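Local structure of ancestral D-type dye decolorizing peroxidase (Geotrichum candidum, 7ANV) at residues A[23-28]-A[138-143]; A[40-45]-A[477-482]; A[80-85]-A[142-147]; A[224-229]-A[243-248]. The protein is a haem peroxidase that probably uses hydrogen peroxide to oxidise bulky substrates such as synthetic dyes at an iron protoporphyrin IX cofactor. All coordinates share one frame; numbering follows the deposited sequence.

Contact 1 (A[23-28]-A[138-143]); sequences YFFFKI and KDIHGV
Two successive backbone N-H groups grip Phe26 O: His141 N donates to it at 2.8 Å, and Gly142 N adds a weak bond of 3.3 Å. Two residues facing one make this a classic beta bulge, set where the loop through His141 becomes strand 142-148. At the bulge Phe26 N also bonds to Gly142 O at 3.0 Å, and Phe25 and Val143 follow as a non-hydrogen-bonded pair. The pairing joins the two central strands of the first four-stranded sheet, whose antiparallel 2-3-1-4 order is that of a ferredoxin-like half of the DyP fold.

The His141 side chain leaves the backbone toward strand 20-28. Its ND1 accepts a hydrogen bond from Ile28 N at 2.9 Å, with the donor tilted 30° from the ring plane. NE2 makes a weak bond to Asp139 OD2, and Lys27 CG lies over one ring face, 4.0 Å from the centroid. An alanine here would probably leave the Ile28 N-H without its acceptor and the Lys27 chain without the ring beneath it.

Phe26 has CG between N and the carbonyl carbon (chi1 64°), which folds its ring back over Gly142; Gly142 CA sits 3.9 Å from the ring centroid, where a CB would clash with CZ. On the other sheet face Val143 CG2 covers the Phe25 ring, 3.6 Å from CE1, and Phe474 of the second sheet touches both residues.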
loop_
_atom_site.group_PDB
_atom_site.type_symbol
_atom_site.label_atom_id
_atom_site.label_comp_id
_atom_site.label_asym_id
_atom_site.label_seq_id
_atom_site.Cartn_x
_atom_site.Cartn_y
_atom_site.Cartn_z
ATOM N N TYR A 23 13.768 -4.323 3.326
ATOM C CA TYR A 23 13.913 -3.838 1.944
ATOM C C TYR A 23 15.352 -3.387 1.773
ATOM O O TYR A 23 15.764 -2.459 2.466
ATOM C CB TYR A 23 12.899 -2.719 1.739
ATOM C CG TYR A 23 11.493 -3.213 1.772
ATOM C CD1 TYR A 23 10.809 -3.297 2.967
ATOM C CD2 TYR A 23 10.838 -3.557 0.611
ATOM C CE1 TYR A 23 9.512 -3.770 3.025
ATOM C CE2 TYR A 23 9.539 -4.017 0.651
ATOM C CZ TYR A 23 8.873 -4.104 1.852
ATOM O OH TYR A 23 7.589 -4.550 1.921
ATOM N N PHE A 24 16.070 -4.041 0.867
ATOM C CA PHE A 24 17.490 -3.748 0.542
ATOM C C PHE A 24 17.523 -3.053 -0.818
ATOM O O PHE A 24 17.349 -3.716 -1.883
ATOM C CB PHE A 24 18.270 -5.059 0.606
ATOM C CG PHE A 24 19.734 -4.926 0.357
ATOM C CD1 PHE A 24 20.228 -4.877 -0.933
ATOM C CD2 PHE A 24 20.620 -4.945 1.412
ATOM C CE1 PHE A 24 21.606 -4.829 -1.141
ATOM C CE2 PHE A 24 21.987 -4.889 1.195
ATOM C CZ PHE A 24 22.466 -4.818 -0.085
ATOM N N PHE A 25 17.692 -1.729 -0.791
ATOM C CA PHE A 25 17.673 -0.903 -2.023
ATOM C C PHE A 25 19.118 -0.823 -2.499
ATOM O O PHE A 25 20.042 -0.529 -1.709
ATOM C CB PHE A 25 17.117 0.493 -1.760
ATOM C CG PHE A 25 15.687 0.481 -1.314
ATOM C CD1 PHE A 25 14.665 0.463 -2.258
ATOM C CD2 PHE A 25 15.351 0.504 0.023
ATOM C CE1 PHE A 25 13.347 0.471 -1.853
ATOM C CE2 PHE A 25 14.026 0.486 0.421
ATOM C CZ PHE A 25 13.022 0.507 -0.512
ATOM N N PHE A 26 19.349 -1.140 -3.758
ATOM C CA PHE A 26 20.733 -1.268 -4.249
ATOM C C PHE A 26 20.923 -0.519 -5.552
ATOM O O PHE A 26 19.977 -0.234 -6.287
ATOM C CB PHE A 26 21.127 -2.739 -4.415
ATOM C CG PHE A 26 20.318 -3.471 -5.457
ATOM C CD1 PHE A 26 20.734 -3.516 -6.782
ATOM C CD2 PHE A 26 19.165 -4.150 -5.098
ATOM C CE1 PHE A 26 19.994 -4.196 -7.738
ATOM C CE2 PHE A 26 18.418 -4.810 -6.057
ATOM C CZ PHE A 26 18.834 -4.844 -7.367
ATOM N N LYS A 27 22.186 -0.168 -5.764
ATOM C CA LYS A 27 22.715 0.346 -7.037
ATOM C C LYS A 27 23.570 -0.767 -7.620
ATOM O O LYS A 27 24.357 -1.391 -6.866
ATOM C CB LYS A 27 23.506 1.625 -6.766
ATOM C CG LYS A 27 24.142 2.263 -7.982
ATOM C CD LYS A 27 24.939 3.507 -7.611
ATOM C CE LYS A 27 25.433 4.297 -8.804
ATOM N NZ LYS A 27 26.659 5.048 -8.437
ATOM N N ILE A 28 23.414 -1.016 -8.915
ATOM C CA ILE A 28 24.271 -1.950 -9.683
ATOM C C ILE A 28 25.553 -1.201 -10.046
ATOM O O ILE A 28 25.473 -0.189 -10.784
ATOM C CB ILE A 28 23.545 -2.506 -10.911
ATOM C CG1 ILE A 28 22.294 -3.296 -10.499
ATOM C CG2 ILE A 28 24.514 -3.300 -11.786
ATOM C CD1 ILE A 28 21.322 -3.582 -11.615
ATOM N N LYS A 138 19.856 9.696 -4.558
ATOM C CA LYS A 138 20.684 8.516 -4.908
ATOM C C LYS A 138 20.046 7.692 -6.037
ATOM O O LYS A 138 18.814 7.780 -6.214
ATOM C CB LYS A 138 20.967 7.761 -3.606
ATOM C CG LYS A 138 21.797 8.566 -2.606
ATOM C CD LYS A 138 22.829 7.766 -1.823
ATOM C CE LYS A 138 22.350 7.372 -0.438
ATOM N NZ LYS A 138 23.046 6.161 0.067
ATOM N N ASP A 139 20.883 6.939 -6.768
ATOM C CA ASP A 139 20.501 6.129 -7.951
ATOM C C ASP A 139 20.128 4.715 -7.469
ATOM O O ASP A 139 20.995 3.816 -7.372
ATOM C CB ASP A 139 21.596 6.163 -9.027
ATOM C CG ASP A 139 21.046 6.334 -10.437
ATOM O OD1 ASP A 139 19.852 6.735 -10.546
ATOM O OD2 ASP A 139 21.794 6.046 -11.418
ATOM N N ILE A 140 18.855 4.542 -7.146
ATOM C CA ILE A 140 18.294 3.220 -6.761
ATOM C C ILE A 140 17.956 2.455 -8.051
ATOM O O ILE A 140 17.076 2.908 -8.861
ATOM C CB ILE A 140 17.097 3.382 -5.813
ATOM C CG1 ILE A 140 17.525 4.013 -4.490
ATOM C CG2 ILE A 140 16.434 2.032 -5.590
ATOM C CD1 ILE A 140 16.372 4.447 -3.642
ATOM N N HIS A 141 18.573 1.292 -8.198
ATOM C CA HIS A 141 18.436 0.412 -9.385
ATOM C C HIS A 141 17.457 -0.729 -9.115
ATOM O O HIS A 141 16.921 -1.277 -10.063
ATOM C CB HIS A 141 19.796 -0.093 -9.794
ATOM C CG HIS A 141 20.645 0.991 -10.380
ATOM N ND1 HIS A 141 21.946 0.792 -10.720
ATOM C CD2 HIS A 141 20.336 2.254 -10.754
ATOM C CE1 HIS A 141 22.452 1.907 -11.243
ATOM N NE2 HIS A 141 21.494 2.835 -11.254
ATOM N N GLY A 142 17.226 -1.035 -7.854
ATOM C CA GLY A 142 16.361 -2.177 -7.518
ATOM C C GLY A 142 16.171 -2.296 -6.033
ATOM O O GLY A 142 16.846 -1.589 -5.259
ATOM N N VAL A 143 15.388 -3.289 -5.661
ATOM C CA VAL A 143 15.157 -3.600 -4.251
ATOM C C VAL A 143 15.028 -5.102 -4.150
ATOM O O VAL A 143 14.370 -5.745 -4.978
ATOM C CB VAL A 143 13.936 -2.848 -3.699
ATOM C CG1 VAL A 143 12.620 -3.152 -4.410
ATOM C CG2 VAL A 143 13.806 -3.091 -2.194
#

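Contact 2 (A[40-45]-A[477-482]); sequences QLIPLI and PSISAL
The side chains of Ile42 and Leu482 pass alongside one another, pointing opposite ways, each leaving its backbone toward the other segment. They pack the exit of helix 31-41, within the DyP barrel family region, against the start of the C-terminal helix 479-486. Ile42 carries its CG1 branch anti to the carbonyl carbon; with chi2 at 170° the branch is extended, which carries CD1 to the root of Leu482, 3.8 Å from Leu482 CB and 3.6 Å from Leu482 C. The methyl therefore meets the helix backbone as well as the side chain.

Ile45 and Ile479 pass each other in the same opposed way. The CG1 branch of Ile479 is bent at chi2 (-59°), and its terminal CD1 touches Ile45 CG2 at 3.7 Å. Two looser contacts link the pairs: Ile42 CG2 is 4.2 Å from Ile479 CG2, and Ile45 CG1 is 4.3 Å from Leu482 CD1.

Ile42 and Ile45 are brought onto one side by the 3-10 segment 42-44, where Ile45 N bonds to Ile42 O at 3.0 Å. Ile479 and Leu482 are three residues apart in the first turn of helix 479-486, which Ser478 caps: Ser478 OG accepts a hydrogen bond from Ala481 N at 2.9 Å. Ile45 also packs on Val80 and Ile82 of strand 78-84.

Asn7 OD1 accepts a hydrogen bond from Ser480 N at the helix start, but none crosses between the two segments, which implies that their mutual hold is by branched apolar groups in van der Waals contact.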
loop_
_atom_site.group_PDB
_atom_site.type_symbol
_atom_site.label_atom_id
_atom_site.label_comp_id
_atom_site.label_asym_id
_atom_site.label_seq_id
_atom_site.Cartn_x
_atom_site.Cartn_y
_atom_site.Cartn_z
ATOM N N GLN A 40 22.523 -17.070 -9.569
ATOM C CA GLN A 40 22.623 -17.751 -8.261
ATOM C C GLN A 40 21.515 -17.267 -7.320
ATOM O O GLN A 40 21.148 -18.040 -6.429
ATOM C CB GLN A 40 24.019 -17.539 -7.681
ATOM C CG GLN A 40 25.115 -17.893 -8.676
ATOM C CD GLN A 40 25.015 -19.340 -9.069
ATOM O OE1 GLN A 40 24.787 -20.201 -8.219
ATOM N NE2 GLN A 40 25.153 -19.619 -10.359
ATOM N N LEU A 41 20.947 -16.081 -7.532
ATOM C CA LEU A 41 19.810 -15.622 -6.690
ATOM C C LEU A 41 18.524 -16.349 -7.100
ATOM O O LEU A 41 17.662 -16.545 -6.258
ATOM C CB LEU A 41 19.635 -14.109 -6.797
ATOM C CG LEU A 41 18.512 -13.539 -5.935
ATOM C CD1 LEU A 41 18.857 -13.642 -4.460
ATOM C CD2 LEU A 41 18.185 -12.092 -6.317
ATOM N N ILE A 42 18.355 -16.653 -8.373
ATOM C CA ILE A 42 17.045 -17.146 -8.885
ATOM C C ILE A 42 16.504 -18.314 -8.058
ATOM O O ILE A 42 15.311 -18.326 -7.737
ATOM C CB ILE A 42 17.097 -17.393 -10.398
ATOM C CG1 ILE A 42 17.211 -16.029 -11.082
ATOM C CG2 ILE A 42 15.849 -18.128 -10.859
ATOM C CD1 ILE A 42 17.515 -16.073 -12.547
ATOM N N PRO A 43 17.297 -19.342 -7.683
ATOM C CA PRO A 43 16.767 -20.428 -6.855
ATOM C C PRO A 43 16.227 -19.991 -5.490
ATOM O O PRO A 43 15.489 -20.726 -4.925
ATOM C CB PRO A 43 17.985 -21.336 -6.594
ATOM C CG PRO A 43 18.917 -21.039 -7.763
ATOM C CD PRO A 43 18.692 -19.581 -8.098
ATOM N N LEU A 44 16.593 -18.819 -4.992
ATOM C CA LEU A 44 16.157 -18.294 -3.665
ATOM C C LEU A 44 14.840 -17.546 -3.825
ATOM O O LEU A 44 14.218 -17.249 -2.787
ATOM C CB LEU A 44 17.195 -17.338 -3.081
ATOM C CG LEU A 44 18.399 -17.976 -2.386
ATOM C CD1 LEU A 44 19.209 -18.802 -3.333
ATOM C CD2 LEU A 44 19.267 -16.915 -1.755
ATOM N N ILE A 45 14.451 -17.194 -5.049
ATOM C CA ILE A 45 13.274 -16.299 -5.258
ATOM C C ILE A 45 12.022 -17.136 -4.970
ATOM O O ILE A 45 11.830 -18.175 -5.596
ATOM C CB ILE A 45 13.232 -15.657 -6.658
ATOM C CG1 ILE A 45 14.439 -14.759 -6.922
ATOM C CG2 ILE A 45 11.921 -14.880 -6.861
ATOM C CD1 ILE A 45 14.524 -13.563 -6.014
ATOM N N PRO A 477 9.964 -8.819 -12.062
ATOM C CA PRO A 477 9.794 -9.680 -13.221
ATOM C C PRO A 477 9.350 -11.095 -12.850
ATOM O O PRO A 477 9.460 -11.514 -11.713
ATOM C CB PRO A 477 11.188 -9.749 -13.866
ATOM C CG PRO A 477 11.938 -8.627 -13.235
ATOM C CD PRO A 477 11.375 -8.503 -11.833
ATOM N N SER A 478 8.905 -11.822 -13.874
ATOM C CA SER A 478 8.631 -13.271 -13.787
ATOM C C SER A 478 9.937 -14.045 -13.531
ATOM O O SER A 478 11.055 -13.542 -13.825
ATOM C CB SER A 478 7.922 -13.744 -15.018
ATOM O OG SER A 478 8.829 -13.831 -16.106
ATOM N N ILE A 479 9.815 -15.304 -13.114
ATOM C CA ILE A 479 10.986 -16.188 -12.955
ATOM C C ILE A 479 11.613 -16.413 -14.328
ATOM O O ILE A 479 12.833 -16.278 -14.448
ATOM C CB ILE A 479 10.603 -17.510 -12.275
ATOM C CG1 ILE A 479 9.939 -17.226 -10.925
ATOM C CG2 ILE A 479 11.840 -18.383 -12.138
ATOM C CD1 ILE A 479 10.792 -16.448 -9.966
ATOM N N SER A 480 10.812 -16.706 -15.341
ATOM C CA SER A 480 11.377 -16.972 -16.689
ATOM C C SER A 480 12.071 -15.707 -17.206
ATOM O O SER A 480 13.128 -15.836 -17.850
ATOM C CB SER A 480 10.324 -17.506 -17.607
ATOM O OG SER A 480 9.390 -16.544 -17.855
ATOM N N ALA A 481 11.563 -14.515 -16.903
ATOM C CA ALA A 481 12.224 -13.255 -17.325
ATOM C C ALA A 481 13.577 -13.104 -16.603
ATOM O O ALA A 481 14.593 -12.750 -17.265
ATOM C CB ALA A 481 11.358 -12.064 -17.098
ATOM N N LEU A 482 13.604 -13.356 -15.294
ATOM C CA LEU A 482 14.851 -13.327 -14.502
ATOM C C LEU A 482 15.876 -14.282 -15.145
ATOM O O LEU A 482 17.023 -13.855 -15.332
ATOM C CB LEU A 482 14.563 -13.709 -13.054
ATOM C CG LEU A 482 13.788 -12.675 -12.245
ATOM C CD1 LEU A 482 13.565 -13.196 -10.838
ATOM C CD2 LEU A 482 14.486 -11.308 -12.203
#

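Contact 3 (A[80-85]-A[142-147]); sequences VNIAFS and GVILVA
Asn81 and Leu145 bond to each other twice through the backbone: Asn81 N reaches Leu145 O at 3.0 Å and Leu145 N reaches Asn81 O at 2.9 Å. Ala83 and Val143 form the next such pair, its shorter bond running from Val143 N to Ala83 O at 2.8 Å. Between them Ile82 and Ile144 are a non-hydrogen-bonded pair, and CA-H...O contacts fill in, among them Val80 CA to Leu145 O at 3.3 Å.

The strand axes run at 169° to each other, close to exactly antiparallel. Strand 78-84 is the outermost strand on this side of the four-stranded sheet within the chain, and strand 142-148 is its inner neighbour, the usual placing of strands 2 and 3 in a ferredoxin-like half.

On the face of Ile82 and Ile144 the chains lie side by side. Ile82 has CG1 anti to the backbone N (chi1 -170°), which sends CD1 alongside Ile144 CG1, 3.9 Å away; Val80 CG1 continues the row to Ile144 CG2. Helix 151-164 covers Ile144 through Ile161. On the opposite face Ala83 CB meets Val143 CG1 at 4.2 Å, and Ala83 also touches Phe474 of the second sheet.

The polar side chains bond outside the strand pair or to their own strand. Asn81 ND2 donates to Val80 O from above the carbonyl plane, at 2.8 Å, while Asn81 OD1 accepts a hydrogen bond from Asp11 N. Ser85 OG bonds to Ile140 O and also caps the following helix at Gly88 N.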
loop_
_atom_site.group_PDB
_atom_site.type_symbol
_atom_site.label_atom_id
_atom_site.label_comp_id
_atom_site.label_asym_id
_atom_site.label_seq_id
_atom_site.Cartn_x
_atom_site.Cartn_y
_atom_site.Cartn_z
ATOM N N VAL A 80 11.859 -14.333 -0.514
ATOM C CA VAL A 80 12.780 -13.407 -1.236
ATOM C C VAL A 80 12.143 -13.028 -2.555
ATOM O O VAL A 80 11.780 -13.919 -3.307
ATOM C CB VAL A 80 14.168 -14.017 -1.506
ATOM C CG1 VAL A 80 15.091 -12.992 -2.178
ATOM C CG2 VAL A 80 14.767 -14.528 -0.213
ATOM N N ASN A 81 12.044 -11.723 -2.836
ATOM C CA ASN A 81 11.643 -11.231 -4.172
ATOM C C ASN A 81 12.635 -10.131 -4.561
ATOM O O ASN A 81 13.372 -9.598 -3.704
ATOM C CB ASN A 81 10.212 -10.666 -4.191
ATOM C CG ASN A 81 9.071 -11.649 -4.366
ATOM O OD1 ASN A 81 7.954 -11.238 -4.675
ATOM N ND2 ASN A 81 9.308 -12.933 -4.206
ATOM N N ILE A 82 12.635 -9.792 -5.838
ATOM C CA ILE A 82 13.507 -8.734 -6.380
ATOM C C ILE A 82 12.742 -7.929 -7.420
ATOM O O ILE A 82 11.996 -8.502 -8.236
ATOM C CB ILE A 82 14.814 -9.323 -6.943
ATOM C CG1 ILE A 82 15.812 -8.212 -7.267
ATOM C CG2 ILE A 82 14.549 -10.271 -8.129
ATOM C CD1 ILE A 82 17.206 -8.692 -7.569
ATOM N N ALA A 83 13.025 -6.623 -7.451
ATOM C CA ALA A 83 12.353 -5.706 -8.387
ATOM C C ALA A 83 13.382 -4.666 -8.824
ATOM O O ALA A 83 14.292 -4.342 -8.053
ATOM C CB ALA A 83 11.112 -5.083 -7.792
ATOM N N PHE A 84 13.152 -4.103 -9.998
ATOM C CA PHE A 84 14.094 -3.200 -10.697
ATOM C C PHE A 84 13.380 -1.892 -10.987
ATOM O O PHE A 84 12.248 -1.899 -11.469
ATOM C CB PHE A 84 14.600 -3.855 -11.984
ATOM C CG PHE A 84 15.438 -5.062 -11.714
ATOM C CD1 PHE A 84 16.783 -4.948 -11.475
ATOM C CD2 PHE A 84 14.859 -6.325 -11.673
ATOM C CE1 PHE A 84 17.550 -6.062 -11.193
ATOM C CE2 PHE A 84 15.626 -7.428 -11.340
ATOM C CZ PHE A 84 16.969 -7.295 -11.141
ATOM N N SER A 85 14.088 -0.777 -10.805
ATOM C CA SER A 85 13.618 0.555 -11.265
ATOM C C SER A 85 13.960 0.692 -12.749
ATOM O O SER A 85 14.858 -0.052 -13.255
ATOM C CB SER A 85 14.277 1.639 -10.433
ATOM O OG SER A 85 15.654 1.674 -10.754
ATOM N N GLY A 142 17.226 -1.035 -7.854
ATOM C CA GLY A 142 16.361 -2.177 -7.518
ATOM C C GLY A 142 16.171 -2.296 -6.033
ATOM O O GLY A 142 16.846 -1.589 -5.259
ATOM N N VAL A 143 15.388 -3.289 -5.661
ATOM C CA VAL A 143 15.157 -3.600 -4.251
ATOM C C VAL A 143 15.028 -5.102 -4.150
ATOM O O VAL A 143 14.370 -5.745 -4.978
ATOM C CB VAL A 143 13.936 -2.848 -3.699
ATOM C CG1 VAL A 143 12.620 -3.152 -4.410
ATOM C CG2 VAL A 143 13.806 -3.091 -2.194
ATOM N N ILE A 144 15.650 -5.622 -3.122
ATOM C CA ILE A 144 15.470 -7.037 -2.716
ATOM C C ILE A 144 14.616 -6.987 -1.477
ATOM O O ILE A 144 14.976 -6.281 -0.525
ATOM C CB ILE A 144 16.812 -7.758 -2.496
ATOM C CG1 ILE A 144 17.632 -7.738 -3.780
ATOM C CG2 ILE A 144 16.566 -9.180 -2.020
ATOM C CD1 ILE A 144 19.017 -8.286 -3.651
ATOM N N LEU A 145 13.537 -7.762 -1.483
ATOM C CA LEU A 145 12.605 -7.905 -0.341
ATOM C C LEU A 145 12.932 -9.211 0.361
ATOM O O LEU A 145 12.925 -10.280 -0.303
ATOM C CB LEU A 145 11.177 -8.063 -0.884
ATOM C CG LEU A 145 10.479 -6.907 -1.545
ATOM C CD1 LEU A 145 11.027 -6.723 -2.960
ATOM C CD2 LEU A 145 8.975 -7.218 -1.573
ATOM N N VAL A 146 13.179 -9.177 1.645
ATOM C CA VAL A 146 13.375 -10.428 2.415
ATOM C C VAL A 146 12.381 -10.414 3.589
ATOM O O VAL A 146 12.501 -9.575 4.491
ATOM C CB VAL A 146 14.841 -10.579 2.884
ATOM C CG1 VAL A 146 15.035 -11.938 3.535
ATOM C CG2 VAL A 146 15.830 -10.368 1.737
ATOM N N ALA A 147 11.433 -11.335 3.568
ATOM C CA ALA A 147 10.337 -11.449 4.550
ATOM C C ALA A 147 10.584 -12.710 5.388
ATOM O O ALA A 147 11.143 -13.661 4.877
ATOM C CB ALA A 147 9.032 -11.526 3.805
#

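Contact 4 (A[224-229]-A[243-248]); sequences VILVGR and AKDGSF. With SO4 (sulfate ion), chain F.
Arg229 and Asp245 form a two-pronged salt bridge, reached by an arginine chain bent at chi2 (-68°). From CB the chain runs beside the sulfate, probably from the crystallisation liquor. CG passes Asp245 OD1 at 3.4 Å, and CD comes within 3.3 Å of sulfate O1. NE then donates to Asp245 OD1 at 2.7 Å and NH2 to Asp245 OD2 at 3.0 Å, side-on, each carboxylate oxygen accepting on its syn lone pair; the guanidinium and carboxylate planes are 25° apart. NH1 bonds to sulfate O3 at 3.0 Å and to Pro2 O, and Lys244 CE lies over one guanidinium face. A leucine in its place would probably leave the buried Asp245 carboxylate without its charged mate and the sulfate with one donor fewer.

Behind the bridge the backbones are stitched together: Val227 N bonds to Gly246 O at 2.8 Å and Asp245 N to Val227 O at 2.9 Å. Ser247 OG donates to Ile225 O at 2.7 Å. The Val227 methyls part, CG1 to Ala243 CB and CG2 to Phe248 CE2.

Gly228 and Asp245, both at positive phi, occupy the third positions of turns 226-229 and 243-246. The result is a pair of type II beta turns, bonded through their backbones and clasped by a salt bridge, at the entry to strand 247-256, a central strand of the second four-stranded sheet.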
loop_
_atom_site.group_PDB
_atom_site.type_symbol
_atom_site.label_atom_id
_atom_site.label_comp_id
_atom_site.label_asym_id
_atom_site.label_seq_id
_atom_site.Cartn_x
_atom_site.Cartn_y
_atom_site.Cartn_z
ATOM N N VAL A 224 -5.063 -6.954 -14.472
ATOM C CA VAL A 224 -5.028 -5.755 -13.616
ATOM C C VAL A 224 -3.745 -5.770 -12.766
ATOM O O VAL A 224 -3.317 -4.701 -12.340
ATOM C CB VAL A 224 -6.294 -5.693 -12.766
ATOM C CG1 VAL A 224 -6.214 -4.627 -11.707
ATOM C CG2 VAL A 224 -7.508 -5.486 -13.650
ATOM N N ILE A 225 -3.218 -6.950 -12.467
ATOM C CA ILE A 225 -2.070 -7.126 -11.523
ATOM C C ILE A 225 -0.838 -7.552 -12.321
ATOM O O ILE A 225 0.265 -7.030 -12.069
ATOM C CB ILE A 225 -2.419 -8.123 -10.402
ATOM C CG1 ILE A 225 -3.646 -7.644 -9.627
ATOM C CG2 ILE A 225 -1.203 -8.315 -9.488
ATOM C CD1 ILE A 225 -3.499 -6.273 -9.028
ATOM N N LEU A 226 -1.011 -8.471 -13.265
ATOM C CA LEU A 226 0.103 -9.098 -14.011
ATOM C C LEU A 226 0.181 -8.574 -15.436
ATOM O O LEU A 226 -0.829 -8.644 -16.176
ATOM C CB LEU A 226 -0.111 -10.601 -14.044
ATOM C CG LEU A 226 -0.074 -11.320 -12.700
ATOM C CD1 LEU A 226 -0.490 -12.784 -12.940
ATOM C CD2 LEU A 226 1.276 -11.224 -12.022
ATOM N N VAL A 227 1.331 -8.024 -15.796
ATOM C CA VAL A 227 1.543 -7.482 -17.161
ATOM C C VAL A 227 1.361 -8.651 -18.140
ATOM O O VAL A 227 1.744 -9.788 -17.838
ATOM C CB VAL A 227 2.919 -6.796 -17.270
ATOM C CG1 VAL A 227 3.252 -6.438 -18.695
ATOM C CG2 VAL A 227 2.986 -5.566 -16.400
ATOM N N GLY A 228 0.641 -8.416 -19.223
ATOM C CA GLY A 228 0.527 -9.378 -20.325
ATOM C C GLY A 228 -0.572 -10.394 -20.138
ATOM O O GLY A 228 -0.731 -11.212 -21.025
ATOM N N ARG A 229 -1.327 -10.338 -19.053
ATOM C CA ARG A 229 -2.464 -11.251 -18.840
ATOM C C ARG A 229 -3.765 -10.527 -19.189
ATOM O O ARG A 229 -3.790 -9.286 -19.351
ATOM C CB ARG A 229 -2.435 -11.787 -17.411
ATOM C CG ARG A 229 -1.342 -12.810 -17.161
ATOM C CD ARG A 229 -1.525 -14.144 -17.878
ATOM N NE ARG A 229 -0.536 -15.055 -17.327
ATOM C CZ ARG A 229 -0.607 -16.372 -17.310
ATOM N NH1 ARG A 229 -1.662 -16.993 -17.827
ATOM N NH2 ARG A 229 0.388 -17.067 -16.783
ATOM N N ALA A 243 8.252 -8.945 -19.866
ATOM C CA ALA A 243 7.380 -8.261 -18.869
ATOM C C ALA A 243 6.190 -9.141 -18.516
ATOM O O ALA A 243 5.555 -8.901 -17.472
ATOM C CB ALA A 243 6.949 -6.907 -19.366
ATOM N N LYS A 244 5.883 -10.163 -19.299
ATOM C CA LYS A 244 4.744 -11.040 -18.975
ATOM C C LYS A 244 4.908 -11.645 -17.586
ATOM O O LYS A 244 6.004 -12.143 -17.258
ATOM C CB LYS A 244 4.531 -12.179 -19.982
ATOM C CG LYS A 244 3.294 -13.012 -19.693
ATOM C CD LYS A 244 2.765 -13.645 -20.958
ATOM C CE LYS A 244 1.429 -14.337 -20.779
ATOM N NZ LYS A 244 1.219 -15.288 -21.899
ATOM N N ASP A 245 3.833 -11.565 -16.811
ATOM C CA ASP A 245 3.688 -12.195 -15.480
ATOM C C ASP A 245 4.544 -11.448 -14.458
ATOM O O ASP A 245 4.721 -11.982 -13.399
ATOM C CB ASP A 245 3.955 -13.707 -15.512
ATOM C CG ASP A 245 2.753 -14.541 -15.977
ATOM O OD1 ASP A 245 1.623 -14.005 -16.010
ATOM O OD2 ASP A 245 2.978 -15.708 -16.297
ATOM N N GLY A 246 5.054 -10.266 -14.809
ATOM C CA GLY A 246 5.618 -9.328 -13.834
ATOM C C GLY A 246 4.545 -8.369 -13.359
ATOM O O GLY A 246 3.433 -8.331 -13.910
ATOM N N SER A 247 4.866 -7.597 -12.350
ATOM C CA SER A 247 3.941 -6.591 -11.790
ATOM C C SER A 247 4.784 -5.382 -11.374
ATOM O O SER A 247 5.979 -5.556 -10.920
ATOM C CB SER A 247 3.136 -7.149 -10.661
ATOM O OG SER A 247 2.135 -6.229 -10.249
ATOM N N PHE A 248 4.195 -4.185 -11.434
ATOM C CA PHE A 248 4.859 -2.961 -10.927
ATOM C C PHE A 248 4.651 -2.859 -9.415
ATOM O O PHE A 248 3.507 -2.991 -8.917
ATOM C CB PHE A 248 4.342 -1.723 -11.652
ATOM C CG PHE A 248 4.728 -1.723 -13.099
ATOM C CD1 PHE A 248 5.962 -1.222 -13.464
ATOM C CD2 PHE A 248 3.860 -2.197 -14.074
ATOM C CE1 PHE A 248 6.371 -1.254 -14.796
ATOM C CE2 PHE A 248 4.268 -2.212 -15.399
ATOM C CZ PHE A 248 5.491 -1.696 -15.760
HETATM S S SO4 F . -4.449 -14.896 -20.086
HETATM O O1 SO4 F . -4.746 -14.399 -18.760
HETATM O O2 SO4 F . -5.677 -15.304 -20.729
HETATM O O3 SO4 F . -3.571 -16.024 -19.982
HETATM O O4 SO4 F . -3.844 -13.876 -20.877
#

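In the fold
From the N terminus, strand 20-28 opens contact 1 and the end of helix 31-41 opens contact 2 before contact 1 has closed, so these two cross. Strand 78-84 then opens contact 3. Contacts 1 and 3 close together on strand 142-148, sharing Gly142 and Val143, and set three neighbouring strands of the first sheet side by side. Contact 4 follows in series, a short loop leading into the second sheet. Contact 2 closes last, at residues 477-482, and its 431-residue span encloses contacts 3 and 4. It brings the C-terminal helix back to the first half, Pro477 packing on Ile82 of contact 3, while Ser478 packs on Lys244 of contact 4 beside the second sheet.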